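Local coordinates for protein acid phosphatase (Mycobacterium tuberculosis, PDB 2A6P) that removes phosphate from a broad range of phosphorylated substrates, including fructose 1,6-bisphosphate in gluconeogenesis, and works as a homodimer with negligible phosphoglycerate mutase activity, at residues A[31-36]-A[95-100]; A[108-111]-A[115-118]. All blocks are in the same frame, centred on the assembly; numbering follows the deposited sequence.

In the fold
Contact 1 ties the loop that follows strand 13-17 to the turn at 95-100. Contact 2 folds 108-111 back on 115-118, farther out in the same histidine phosphatase domain. Their centres are 16 Å apart, yet Tyr96 joins them: its OH lies 2.6 Å from Glu108 OE2, a probable hydrogen bond, and its CE1 packs 3.6 Å from Trp111 NE1. Contact 1 is nearer the catalytic centre. Gly31 is about 4 Å, between nearest atoms, from the side chain of Glu90, the probable proton donor or acceptor, and about 7 Å from a bound glycerol. For contact 2, the side chains of Cys118 and Glu90 are about 9 Å apart.

Contact 1 of 2, residues A[31-36]-A[95-100]; sequences GGTEVE and SYEGLT
Glu97 reaches across to the 31-33 backbone and lays its carboxylate against Gly31 and Thr33, with one oxygen doing most of the work. Its CG stands opposite the backbone N (chi1 -179°), which carries the chain outward from the turn, and a bend at chi2 then swings the carboxylate onto the facing loop. The amide of Gly31 meets OE2 on the syn side, 15° out of the carboxylate plane, with N and OE2 2.9 Å apart and the bond nearly straight. The same N-H leans weakly toward Glu97 OE1.

Thr33 crosses the glutamate obliquely and adds its hydroxyl to the same oxygen. With chi1 at -57°, its OG1 sits beside its own backbone N, and both face OE2. OG1 donates at 2.5 Å to Glu97 OE2, a length too short to be trusted in detail, while Thr33 N makes only a long, weak bond of 3.4 Å to that atom. OE1 is engaged through a water, which donates a hydrogen bond to Glu97 OE1 at 2.6 Å and accepts one from Gly32 N.

Glycine suits position 31 because the bare CA lets Glu97 OE1 come within 3.5 Å of Gly31 CA. Gly98, with positive phi, fits the third place of the type II turn from Tyr96 to Leu99, which presents Glu97. Arg69 takes the carbonyl oxygens of Gly31 and Thr33.

The sound bond from Gly31 N, helped by the close Thr33 hydroxyl and the weak bond from Thr33 N, and the water on OE1 together limit how far the carboxylate can turn. These donors would be expected to stabilise its negative charge beside a loop that passes close to Glu90.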
ATOM      1  N   GLY A  31      -2.481  12.739 -20.308  1.00 19.37           N
ATOM      2  CA  GLY A  31      -3.864  12.888 -19.896  1.00 19.71           C
ATOM      3  C   GLY A  31      -4.772  12.453 -21.026  1.00 20.69           C
ATOM      4  O   GLY A  31      -4.979  11.257 -21.231  1.00 21.87           O
ATOM      5  N   GLY A  32      -5.309  13.414 -21.771  1.00 21.62           N
ATOM      6  CA  GLY A  32      -6.176  13.076 -22.884  1.00 21.66           C
ATOM      7  C   GLY A  32      -5.459  12.510 -24.101  1.00 22.02           C
ATOM      8  O   GLY A  32      -6.092  11.870 -24.942  1.00 20.29           O
ATOM      9  N   THR A  33      -4.149  12.734 -24.205  1.00 20.79           N
ATOM     10  CA  THR A  33      -3.385  12.231 -25.344  1.00 21.99           C
ATOM     11  C   THR A  33      -3.504  10.708 -25.490  1.00 22.97           C
ATOM     12  O   THR A  33      -3.313   9.960 -24.537  1.00 23.71           O
ATOM     13  CB  THR A  33      -1.891  12.603 -25.219  1.00 22.91           C
ATOM     14  OG1 THR A  33      -1.765  14.021 -25.092  1.00 23.56           O
ATOM     15  CG2 THR A  33      -1.119  12.153 -26.450  1.00 21.47           C
ATOM     16  N   GLU A  34      -3.811  10.254 -26.700  1.00 24.11           N
ATOM     17  CA  GLU A  34      -3.968   8.830 -26.980  1.00 24.99           C
ATOM     18  C   GLU A  34      -2.659   8.150 -27.368  1.00 26.66           C
ATOM     19  O   GLU A  34      -2.332   8.024 -28.550  1.00 28.90           O
ATOM     20  CB  GLU A  34      -4.997   8.625 -28.089  1.00 23.40           C
ATOM     21  CG  GLU A  34      -6.400   9.053 -27.713  1.00 23.43           C
ATOM     22  CD  GLU A  34      -7.048   8.138 -26.669  1.00 24.21           C
ATOM     23  OE1 GLU A  34      -6.421   7.126 -26.273  1.00 23.71           O
ATOM     24  OE2 GLU A  34      -8.190   8.435 -26.250  1.00 24.17           O
ATOM     25  N   VAL A  35      -1.912   7.716 -26.359  1.00 27.20           N
ATOM     26  CA  VAL A  35      -0.643   7.036 -26.572  1.00 26.33           C
ATOM     27  C   VAL A  35      -0.908   5.532 -26.532  1.00 26.75           C
ATOM     28  O   VAL A  35      -1.770   5.065 -25.789  1.00 27.13           O
ATOM     29  CB  VAL A  35       0.377   7.428 -25.475  1.00 26.39           C
ATOM     30  CG1 VAL A  35       1.675   6.674 -25.662  1.00 28.00           C
ATOM     31  CG2 VAL A  35       0.637   8.919 -25.531  1.00 27.14           C
ATOM     32  N   GLU A  36      -0.176   4.773 -27.337  1.00 25.95           N
ATOM     33  CA  GLU A  36      -0.357   3.328 -27.382  1.00 26.91           C
ATOM     34  C   GLU A  36       0.522   2.602 -26.366  1.00 25.93           C
ATOM     35  O   GLU A  36       1.515   3.145 -25.893  1.00 24.78           O
ATOM     36  CB  GLU A  36      -0.022   2.803 -28.782  1.00 29.58           C
ATOM     37  CG  GLU A  36      -0.916   3.334 -29.889  1.00 34.10           C
ATOM     38  CD  GLU A  36      -2.332   2.801 -29.780  1.00 37.33           C
ATOM     39  OE1 GLU A  36      -3.271   3.623 -29.684  1.00 39.16           O
ATOM     40  OE2 GLU A  36      -2.503   1.558 -29.791  1.00 39.46           O
ATOM     41  N   SER A  95      -2.003  22.525 -19.673  1.00 22.94           N
ATOM     42  CA  SER A  95      -0.751  23.048 -20.217  1.00 25.47           C
ATOM     43  C   SER A  95       0.457  22.131 -20.030  1.00 25.67           C
ATOM     44  O   SER A  95       1.399  22.163 -20.824  1.00 25.51           O
ATOM     45  CB  SER A  95      -0.431  24.405 -19.571  1.00 27.41           C
ATOM     46  OG  SER A  95      -1.548  25.283 -19.589  1.00 32.69           O
ATOM     47  N   TYR A  96       0.435  21.321 -18.976  1.00 24.97           N
ATOM     48  CA  TYR A  96       1.548  20.430 -18.671  1.00 24.36           C
ATOM     49  C   TYR A  96       1.563  19.104 -19.437  1.00 24.16           C
ATOM     50  O   TYR A  96       2.509  18.319 -19.333  1.00 25.08           O
ATOM     51  CB  TYR A  96       1.579  20.175 -17.164  1.00 26.16           C
ATOM     52  CG  TYR A  96       1.924  21.395 -16.330  1.00 26.86           C
ATOM     53  CD1 TYR A  96       1.824  21.358 -14.940  1.00 26.71           C
ATOM     54  CD2 TYR A  96       2.374  22.576 -16.923  1.00 28.58           C
ATOM     55  CE1 TYR A  96       2.159  22.455 -14.158  1.00 26.45           C
ATOM     56  CE2 TYR A  96       2.714  23.693 -16.143  1.00 27.91           C
ATOM     57  CZ  TYR A  96       2.603  23.621 -14.760  1.00 27.94           C
ATOM     58  OH  TYR A  96       2.936  24.708 -13.975  1.00 28.80           O
ATOM     59  N   GLU A  97       0.519  18.849 -20.206  1.00 24.01           N
ATOM     60  CA  GLU A  97       0.455  17.626 -20.995  1.00 24.99           C
ATOM     61  C   GLU A  97       1.794  17.413 -21.714  1.00 23.45           C
ATOM     62  O   GLU A  97       2.314  18.316 -22.363  1.00 23.37           O
ATOM     63  CB  GLU A  97      -0.669  17.749 -22.028  1.00 26.38           C
ATOM     64  CG  GLU A  97      -0.882  16.531 -22.917  1.00 30.29           C
ATOM     65  CD  GLU A  97      -1.591  15.410 -22.193  1.00 31.31           C
ATOM     66  OE1 GLU A  97      -2.255  15.706 -21.176  1.00 30.58           O
ATOM     67  OE2 GLU A  97      -1.499  14.244 -22.643  1.00 33.34           O
ATOM     68  N   GLY A  98       2.364  16.226 -21.577  1.00 22.42           N
ATOM     69  CA  GLY A  98       3.617  15.943 -22.248  1.00 22.33           C
ATOM     70  C   GLY A  98       4.876  16.283 -21.474  1.00 22.59           C
ATOM     71  O   GLY A  98       5.941  15.781 -21.810  1.00 22.28           O
ATOM     72  N   LEU A  99       4.770  17.121 -20.443  1.00 22.21           N
ATOM     73  CA  LEU A  99       5.945  17.517 -19.655  1.00 21.30           C
ATOM     74  C   LEU A  99       6.291  16.537 -18.541  1.00 20.66           C
ATOM     75  O   LEU A  99       5.418  15.870 -17.988  1.00 20.05           O
ATOM     76  CB  LEU A  99       5.735  18.904 -19.023  1.00 21.97           C
ATOM     77  CG  LEU A  99       5.580  20.128 -19.930  1.00 23.21           C
ATOM     78  CD1 LEU A  99       5.384  21.362 -19.066  1.00 24.96           C
ATOM     79  CD2 LEU A  99       6.820  20.301 -20.803  1.00 23.67           C
ATOM     80  N   THR A 100       7.576  16.453 -18.214  1.00 20.89           N
ATOM     81  CA  THR A 100       8.023  15.591 -17.134  1.00 19.74           C
ATOM     82  C   THR A 100       8.025  16.479 -15.892  1.00 20.38           C
ATOM     83  O   THR A 100       7.907  17.704 -16.001  1.00 20.06           O
ATOM     84  CB  THR A 100       9.451  15.081 -17.365  1.00 19.81           C
ATOM     85  OG1 THR A 100      10.358  16.193 -17.391  1.00 18.66           O
ATOM     86  CG2 THR A 100       9.530  14.305 -18.675  1.00 17.78           C
TER
HETATM   87  O   HOH W   1      -4.855  15.847 -20.845  1.00 16.73           O

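Contact 2 of 2, residues A[108-111]-A[115-118]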
ATOM      1  N   GLU A 108       7.957  25.726 -11.943  1.00 31.00           N
ATOM      2  CA  GLU A 108       7.322  25.635 -10.629  1.00 31.61           C
ATOM      3  C   GLU A 108       8.101  24.620  -9.790  1.00 30.69           C
ATOM      4  O   GLU A 108       7.658  23.486  -9.605  1.00 30.44           O
ATOM      5  CB  GLU A 108       5.860  25.193 -10.790  1.00 32.87           C
ATOM      6  CG  GLU A 108       4.865  26.016  -9.984  1.00 36.78           C
ATOM      7  CD  GLU A 108       3.425  25.867 -10.479  1.00 39.23           C
ATOM      8  OE1 GLU A 108       2.523  26.506  -9.891  1.00 39.88           O
ATOM      9  OE2 GLU A 108       3.189  25.117 -11.453  1.00 41.11           O
ATOM     10  N   PRO A 109       9.276  25.029  -9.273  1.00 29.55           N
ATOM     11  CA  PRO A 109      10.217  24.258  -8.448  1.00 27.99           C
ATOM     12  C   PRO A 109       9.653  23.355  -7.354  1.00 26.91           C
ATOM     13  O   PRO A 109      10.254  22.333  -7.035  1.00 27.29           O
ATOM     14  CB  PRO A 109      11.139  25.336  -7.888  1.00 28.64           C
ATOM     15  CG  PRO A 109      11.225  26.294  -9.041  1.00 29.45           C
ATOM     16  CD  PRO A 109       9.769  26.409  -9.455  1.00 29.49           C
ATOM     17  N   ASP A 110       8.512  23.720  -6.784  1.00 26.14           N
ATOM     18  CA  ASP A 110       7.915  22.914  -5.721  1.00 26.43           C
ATOM     19  C   ASP A 110       6.659  22.156  -6.167  1.00 25.87           C
ATOM     20  O   ASP A 110       5.924  21.612  -5.331  1.00 25.08           O
ATOM     21  CB  ASP A 110       7.570  23.809  -4.535  1.00 27.60           C
ATOM     22  CG  ASP A 110       6.620  24.929  -4.913  1.00 30.03           C
ATOM     23  OD1 ASP A 110       6.838  25.567  -5.972  1.00 32.54           O
ATOM     24  OD2 ASP A 110       5.663  25.185  -4.151  1.00 31.89           O
ATOM     25  N   TRP A 111       6.424  22.112  -7.479  1.00 23.78           N
ATOM     26  CA  TRP A 111       5.242  21.447  -8.030  1.00 21.78           C
ATOM     27  C   TRP A 111       5.036  19.956  -7.746  1.00 22.08           C
ATOM     28  O   TRP A 111       5.963  19.145  -7.823  1.00 19.93           O
ATOM     29  CB  TRP A 111       5.196  21.632  -9.546  1.00 20.16           C
ATOM     30  CG  TRP A 111       3.946  21.069 -10.180  1.00 20.65           C
ATOM     31  CD1 TRP A 111       2.738  21.703 -10.333  1.00 20.94           C
ATOM     32  CD2 TRP A 111       3.782  19.758 -10.735  1.00 18.56           C
ATOM     33  NE1 TRP A 111       1.835  20.864 -10.953  1.00 19.83           N
ATOM     34  CE2 TRP A 111       2.451  19.665 -11.206  1.00 19.29           C
ATOM     35  CE3 TRP A 111       4.631  18.651 -10.875  1.00 19.81           C
ATOM     36  CZ2 TRP A 111       1.950  18.505 -11.813  1.00 19.28           C
ATOM     37  CZ3 TRP A 111       4.133  17.499 -11.478  1.00 19.83           C
ATOM     38  CH2 TRP A 111       2.803  17.436 -11.940  1.00 20.36           C
ATOM     39  N   THR A 115      -0.802  19.008  -4.931  1.00 23.86           N
ATOM     40  CA  THR A 115      -0.992  20.267  -4.228  1.00 23.42           C
ATOM     41  C   THR A 115      -1.235  21.458  -5.173  1.00 25.86           C
ATOM     42  O   THR A 115      -1.935  22.413  -4.814  1.00 26.46           O
ATOM     43  CB  THR A 115       0.233  20.559  -3.348  1.00 22.81           C
ATOM     44  OG1 THR A 115       1.416  20.514  -4.159  1.00 22.36           O
ATOM     45  CG2 THR A 115       0.353  19.519  -2.242  1.00 21.72           C
ATOM     46  N   HIS A 116      -0.677  21.396  -6.382  1.00 26.12           N
ATOM     47  CA  HIS A 116      -0.831  22.499  -7.331  1.00 28.06           C
ATOM     48  C   HIS A 116      -1.905  22.334  -8.401  1.00 28.95           C
ATOM     49  O   HIS A 116      -2.636  23.279  -8.715  1.00 29.04           O
ATOM     50  CB  HIS A 116       0.493  22.774  -8.044  1.00 27.70           C
ATOM     51  CG  HIS A 116       1.640  23.046  -7.124  1.00 28.09           C
ATOM     52  ND1 HIS A 116       2.662  23.910  -7.452  1.00 28.78           N
ATOM     53  CD2 HIS A 116       1.939  22.559  -5.897  1.00 28.15           C
ATOM     54  CE1 HIS A 116       3.539  23.947  -6.465  1.00 28.62           C
ATOM     55  NE2 HIS A 116       3.124  23.135  -5.510  1.00 30.15           N
ATOM     56  N   GLY A 117      -2.003  21.141  -8.973  1.00 28.26           N
ATOM     57  CA  GLY A 117      -2.972  20.949 -10.031  1.00 28.13           C
ATOM     58  C   GLY A 117      -2.290  21.332 -11.339  1.00 27.95           C
ATOM     59  O   GLY A 117      -1.066  21.531 -11.372  1.00 26.40           O
ATOM     60  N   CYS A 118      -3.065  21.463 -12.414  1.00 27.31           N
ATOM     61  CA  CYS A 118      -2.490  21.795 -13.712  1.00 26.64           C
ATOM     62  C   CYS A 118      -3.150  23.001 -14.372  1.00 26.69           C
ATOM     63  O   CYS A 118      -4.375  23.095 -14.435  1.00 25.21           O
ATOM     64  CB  CYS A 118      -2.597  20.587 -14.645  1.00 26.24           C
ATOM     65  SG  CYS A 118      -1.932  19.052 -13.952  1.00 26.00           S
TER
HETATM   66  O   HOH W   2       4.162  20.877  -3.473  1.00 16.39           O
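In Trp111 the indole lies opposite the backbone N (chi1 -175°), while the ring of His116 turns back beside its own N (chi1 -55°), and these two choices bring tryptophan and histidine together. The edge of the indole points at the face of the imidazole in an offset edge-to-face pair, with the planes at 75° and the five-membered ring centroid of Trp111 5.0 Å from the centroid of His116. Trp111 CA also sits over that imidazole, 3.6 Å from the His116 ring centroid, as a CH-pi contact. Nearer the backbone, Trp111 CD1 lies 3.4 Å from His116 CB.

The polar corner of the indole is used as well. Trp111 NE1 donates a nearly straight bond of 3.0 Å to Gly117 O, which lies in the indole plane, so the buried N-H is satisfied and the ring's rotation is fixed. Gly117 suits its place because it leaves helical angles with a positive phi that glycine adopts easily, and its carbonyl faces the indole.

Acidic side chains flank the imidazole: Glu108 approaches its edge at ND1, although its OE2 is bonded to Tyr96, and Asp110 OD2 lies 3.4 Å from His116 CE1. Such neighbours could favour a protonated histidine. A water bridges the segments, donating at 2.7 Å to Asp110 O and hydrogen-bonded also to Thr115 OG1 and His116 NE2.

A type I beta turn, Glu108 to Trp111, thus leads into a short, weakly bonded helix followed by Gly117, in the helix-and-loop region between strand 83-84 and helix 124-141, consistent with the insertion seen in phosphoglycerate-mutase-like histidine phosphatases.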